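Local coordinates for protein DR2417 (Deinococcus radiodurans, PDB 4XWW) that degrades RNA as a two-metal-ion 5'-3' exonuclease of the metallo-beta-lactamase superfamily, an activity enhanced by its dimerization, at the interface of chains A and B. Coordinates in Å, arbitrary orientation; residue numbers count along the deposited sequence, not the author numbering. Chains: chain A/B, DR2417.

Contact 1: the interface of chains A and B. Residues chain A 358-359, 362, 370; chain B 214, 407, 411.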
ATOM      1  N   VAL A 358     -12.038   7.083   2.379  1.00 18.21           N
ATOM      2  CA  VAL A 358     -13.069   6.510   3.239  1.00 21.17           C
ATOM      3  C   VAL A 358     -13.139   7.261   4.568  1.00 23.82           C
ATOM      4  O   VAL A 358     -14.222   7.637   5.025  1.00 17.21           O
ATOM      5  CB  VAL A 358     -12.832   5.007   3.466  1.00 16.93           C
ATOM      6  CG1 VAL A 358     -13.693   4.486   4.639  1.00 13.78           C
ATOM      7  CG2 VAL A 358     -13.165   4.251   2.174  1.00 16.39           C
ATOM      8  N   ASN A 359     -11.993   7.509   5.198  1.00 19.23           N
ATOM      9  CA  ASN A 359     -12.020   8.243   6.458  1.00 19.04           C
ATOM     10  C   ASN A 359     -12.536   9.676   6.314  1.00 21.28           C
ATOM     11  O   ASN A 359     -13.224  10.177   7.205  1.00 25.35           O
ATOM     12  CB  ASN A 359     -10.629   8.240   7.115  1.00 24.17           C
ATOM     13  CG  ASN A 359     -10.365   6.954   7.865  1.00 22.26           C
ATOM     14  OD1 ASN A 359     -11.166   6.551   8.693  1.00 21.01           O
ATOM     15  ND2 ASN A 359      -9.281   6.268   7.532  1.00 23.80           N
ATOM     16  N   TYR A 362     -16.301   9.431   6.172  1.00 23.68           N
ATOM     17  CA  TYR A 362     -16.852   9.224   7.512  1.00 21.38           C
ATOM     18  C   TYR A 362     -16.871  10.522   8.312  1.00 23.59           C
ATOM     19  O   TYR A 362     -17.814  10.784   9.056  1.00 20.53           O
ATOM     20  CB  TYR A 362     -16.063   8.151   8.298  1.00 19.19           C
ATOM     21  CG  TYR A 362     -16.530   6.737   8.057  1.00 16.77           C
ATOM     22  CD1 TYR A 362     -17.666   6.236   8.691  1.00 19.43           C
ATOM     23  CD2 TYR A 362     -15.844   5.902   7.183  1.00 18.92           C
ATOM     24  CE1 TYR A 362     -18.098   4.944   8.478  1.00 22.26           C
ATOM     25  CE2 TYR A 362     -16.277   4.603   6.952  1.00 19.11           C
ATOM     26  CZ  TYR A 362     -17.401   4.134   7.598  1.00 22.13           C
ATOM     27  OH  TYR A 362     -17.816   2.848   7.367  1.00 18.84           O
ATOM     28  N   TYR A 370     -19.202  -0.123   1.282  1.00 16.21           N
ATOM     29  CA  TYR A 370     -18.118  -0.779   0.511  1.00 15.91           C
ATOM     30  C   TYR A 370     -17.944  -2.231   0.914  1.00 16.89           C
ATOM     31  O   TYR A 370     -18.473  -2.659   1.954  1.00 15.38           O
ATOM     32  CB  TYR A 370     -16.788  -0.037   0.703  1.00 15.38           C
ATOM     33  CG  TYR A 370     -16.515   0.289   2.158  1.00 17.59           C
ATOM     34  CD1 TYR A 370     -16.068  -0.692   3.044  1.00 17.24           C
ATOM     35  CD2 TYR A 370     -16.739   1.561   2.647  1.00 18.23           C
ATOM     36  CE1 TYR A 370     -15.844  -0.388   4.391  1.00 16.27           C
ATOM     37  CE2 TYR A 370     -16.507   1.875   3.976  1.00 20.01           C
ATOM     38  CZ  TYR A 370     -16.062   0.900   4.843  1.00 20.39           C
ATOM     39  OH  TYR A 370     -15.864   1.238   6.163  1.00 21.64           O
TER
ATOM     40  N   GLU B 214     -14.851  -3.200  12.345  1.00 16.95           N
ATOM     41  CA  GLU B 214     -15.515  -3.493  11.065  1.00 19.91           C
ATOM     42  C   GLU B 214     -15.518  -4.987  10.737  1.00 23.84           C
ATOM     43  O   GLU B 214     -16.079  -5.400   9.714  1.00 22.91           O
ATOM     44  CB  GLU B 214     -14.863  -2.709   9.920  1.00 17.31           C
ATOM     45  CG  GLU B 214     -15.036  -1.214  10.070  1.00 19.49           C
ATOM     46  CD  GLU B 214     -14.631  -0.434   8.830  1.00 25.31           C
ATOM     47  OE1 GLU B 214     -15.214  -0.658   7.749  1.00 27.66           O
ATOM     48  OE2 GLU B 214     -13.736   0.418   8.949  1.00 27.80           O
ATOM     49  N   ARG B 407     -13.204   5.697  10.587  1.00 16.63           N
ATOM     50  CA  ARG B 407     -14.015   4.585  10.107  1.00 15.09           C
ATOM     51  C   ARG B 407     -14.221   3.517  11.189  1.00 19.20           C
ATOM     52  O   ARG B 407     -15.310   2.946  11.300  1.00 20.35           O
ATOM     53  CB  ARG B 407     -13.387   3.949   8.858  1.00 13.86           C
ATOM     54  CG  ARG B 407     -11.986   3.374   9.072  1.00 16.71           C
ATOM     55  CD  ARG B 407     -11.365   2.876   7.757  1.00 17.96           C
ATOM     56  NE  ARG B 407     -12.114   1.739   7.224  1.00 20.20           N
ATOM     57  CZ  ARG B 407     -11.975   1.248   5.993  1.00 18.00           C
ATOM     58  NH1 ARG B 407     -11.119   1.797   5.141  1.00 16.50           N
ATOM     59  NH2 ARG B 407     -12.707   0.209   5.622  1.00 19.21           N
ATOM     60  N   ASN B 411     -17.848   2.869  13.151  1.00 18.70           N
ATOM     61  CA  ASN B 411     -18.440   1.538  13.085  1.00 18.70           C
ATOM     62  C   ASN B 411     -18.579   0.889  14.476  1.00 23.52           C
ATOM     63  O   ASN B 411     -19.498   0.112  14.716  1.00 23.87           O
ATOM     64  CB  ASN B 411     -17.642   0.666  12.116  1.00 19.26           C
ATOM     65  CG  ASN B 411     -18.097   0.873  10.703  1.00 26.63           C
ATOM     66  OD1 ASN B 411     -19.200   0.456  10.346  1.00 27.67           O
ATOM     67  ND2 ASN B 411     -17.299   1.580   9.903  1.00 21.46           N
TER
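B:Arg407, in helix 406-417, lies over A:Tyr362 of helix 351-364 at the homodimer interface of RNase J, and apolar packing and hydrogen bonds join the two chains here, backed by a salt bridge within chain B. The apolar part starts at the arginine backbone: its CA stands over one face of the A:Tyr362 ring, 3.8 Å from the centroid, a CH-pi contact. A:Val358 sends CG1 against one face of the guanidinium, off-centre toward the rim; with CG1 anti to the backbone N (chi1 166°), this methyl also meets the A:Tyr362 ring at its edge.

Direct hydrogen bonds come next. The backbone N of B:Arg407 gives its hydrogen to the amide oxygen OD1 of A:Asn359 at 2.9 Å, almost in line with the C=O bond. B:Asn411 donates through its amide ND2 to the phenol OH of A:Tyr362 at 2.9 Å, nearly in its own amide plane, while the same ND2 is steadied by the carbonyl O of B:Arg407. A:Tyr370 OH donates to the carboxylate OE1 of B:Glu214 at 2.6 Å, on the syn side but 33° out of the carboxylate plane, and is linked to A:Tyr362 OH, which chains the two phenols together.

The salt bridge helps to fix the guanidinium's rotation: B:Glu214 OE2 offers its syn lone pair to NE of B:Arg407 at 2.7 Å and sits 5° out of the guanidinium plane.

Contact 2: the interface of chains A and B. Residues chain A 348-349, 351; chain B 351-352.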
ATOM      1  N   PRO A 348      -4.176  -3.690  -5.308  1.00 26.36           N
ATOM      2  CA  PRO A 348      -2.947  -3.688  -4.503  1.00 30.88           C
ATOM      3  C   PRO A 348      -2.067  -2.487  -4.801  1.00 27.69           C
ATOM      4  O   PRO A 348      -1.770  -2.201  -5.965  1.00 27.21           O
ATOM      5  CB  PRO A 348      -2.265  -4.990  -4.918  1.00 34.25           C
ATOM      6  CG  PRO A 348      -3.410  -5.898  -5.229  1.00 32.45           C
ATOM      7  CD  PRO A 348      -4.479  -5.032  -5.843  1.00 30.69           C
ATOM      8  N   GLY A 349      -1.691  -1.766  -3.749  1.00 36.95           N
ATOM      9  CA  GLY A 349      -0.957  -0.530  -3.900  1.00 40.03           C
ATOM     10  C   GLY A 349      -1.811   0.714  -3.708  1.00 45.21           C
ATOM     11  O   GLY A 349      -1.287   1.794  -3.430  1.00 41.30           O
ATOM     12  N   GLU A 351      -4.450   0.812  -1.537  1.00 23.04           N
ATOM     13  CA  GLU A 351      -5.148   0.690  -0.262  1.00 27.06           C
ATOM     14  C   GLU A 351      -5.135   1.984   0.568  1.00 25.84           C
ATOM     15  O   GLU A 351      -6.169   2.403   1.097  1.00 26.42           O
ATOM     16  CB  GLU A 351      -4.550  -0.455   0.563  1.00 30.14           C
ATOM     17  CG  GLU A 351      -4.909  -1.857   0.052  1.00 37.69           C
ATOM     18  CD  GLU A 351      -3.840  -2.472  -0.838  1.00 33.81           C
ATOM     19  OE1 GLU A 351      -2.895  -1.760  -1.233  1.00 28.58           O
ATOM     20  OE2 GLU A 351      -3.948  -3.681  -1.134  1.00 41.46           O
TER
ATOM     21  N   GLU B 351       1.385  -3.682   2.321  1.00 23.29           N
ATOM     22  CA  GLU B 351       0.949  -4.714   1.377  1.00 24.93           C
ATOM     23  C   GLU B 351       1.997  -4.965   0.296  1.00 22.96           C
ATOM     24  O   GLU B 351       2.350  -6.116   0.002  1.00 23.83           O
ATOM     25  CB  GLU B 351      -0.378  -4.318   0.723  1.00 31.02           C
ATOM     26  CG  GLU B 351      -1.582  -4.365   1.671  1.00 36.16           C
ATOM     27  CD  GLU B 351      -1.856  -3.064   2.426  1.00 35.12           C
ATOM     28  OE1 GLU B 351      -1.074  -2.095   2.335  1.00 29.25           O
ATOM     29  OE2 GLU B 351      -2.892  -3.026   3.119  1.00 42.88           O
ATOM     30  N   ASP B 352       2.487  -3.884  -0.299  1.00 25.00           N
ATOM     31  CA  ASP B 352       3.449  -3.993  -1.394  1.00 28.48           C
ATOM     32  C   ASP B 352       4.748  -4.646  -0.947  1.00 28.14           C
ATOM     33  O   ASP B 352       5.331  -5.450  -1.671  1.00 27.13           O
ATOM     34  CB  ASP B 352       3.761  -2.624  -1.995  1.00 39.74           C
ATOM     35  CG  ASP B 352       2.687  -2.156  -2.953  1.00 54.81           C
ATOM     36  OD1 ASP B 352       1.822  -2.978  -3.324  1.00 56.61           O
ATOM     37  OD2 ASP B 352       2.719  -0.971  -3.345  1.00 62.94           O
TER
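A:Glu351 and B:Glu351 lay their side chains against each other from opposite directions, with the carboxylate carbon A:Glu351 CD 3.9 Å from B:Glu351 CD. They are the same residue of the two subunits of this metallo-beta-lactamase-family RNase J, each the first residue of its helix 351-364, and their meeting reflects the two-fold relation of the homodimer. The carboxylate planes differ by 6° and are stacked, so the glutamates meet through faces and methylenes. A:Glu351 OE2 packs 3.7 Å from CG of B:Glu351, and in the reverse sense B:Glu351 OE2 lies 3.9 Å from CG of A:Glu351.

Matching torsions account for this near symmetry. In both copies CG is anti to the carbonyl carbon, and the chain then bends at chi2 to nearly the same angle (97° in A:Glu351). The bend turns each carboxylate back beside the start of its own helix, where the helix dipole might help to stabilise negative charge. Such help could matter, because the two OE1 atoms of A:Glu351 and B:Glu351 are 4.0 Å apart; if both groups are ionised they would be expected to repel, and the pKa of one or both might be raised, although protons are not seen.

Outward from the pair, the loop before the chain A helix is tied to its glutamate. The backbone N of A:Gly349 donates to A:Glu351 OE1 at 2.8 Å, approaching on the syn side and 30° above the carboxylate plane. This bond helps to fix the carboxylate against its partner from chain B.

At the rim, B:Asp352 presents its carboxylate to the same glycine. OD1 of B:Asp352 is 3.7 Å from both N and CA of A:Gly349, and OD2 also approaches that CA, a van der Waals approach to the backbone. A:Pro348 borders this edge, its carbonyl carbon C 4.2 Å from B:Asp352 OD1.

Helix 351-364 of chain A runs through both contacts: its first residue takes part in contact 2, and a stretch two to three turns further along supplies much of contact 1. The centres of their C-alpha atoms are about 18 Å apart. Contact 2 joins the starts of the equivalent helices near the two-fold, whereas contact 1 pairs this helix with helix 406-417 of the partner; the two-fold repeats both with the chains exchanged. The centre of contact 2 is about 16 Å from A:His381, against about 25 Å for contact 1, so helix 351-364 might couple dimerization to the catalytic region.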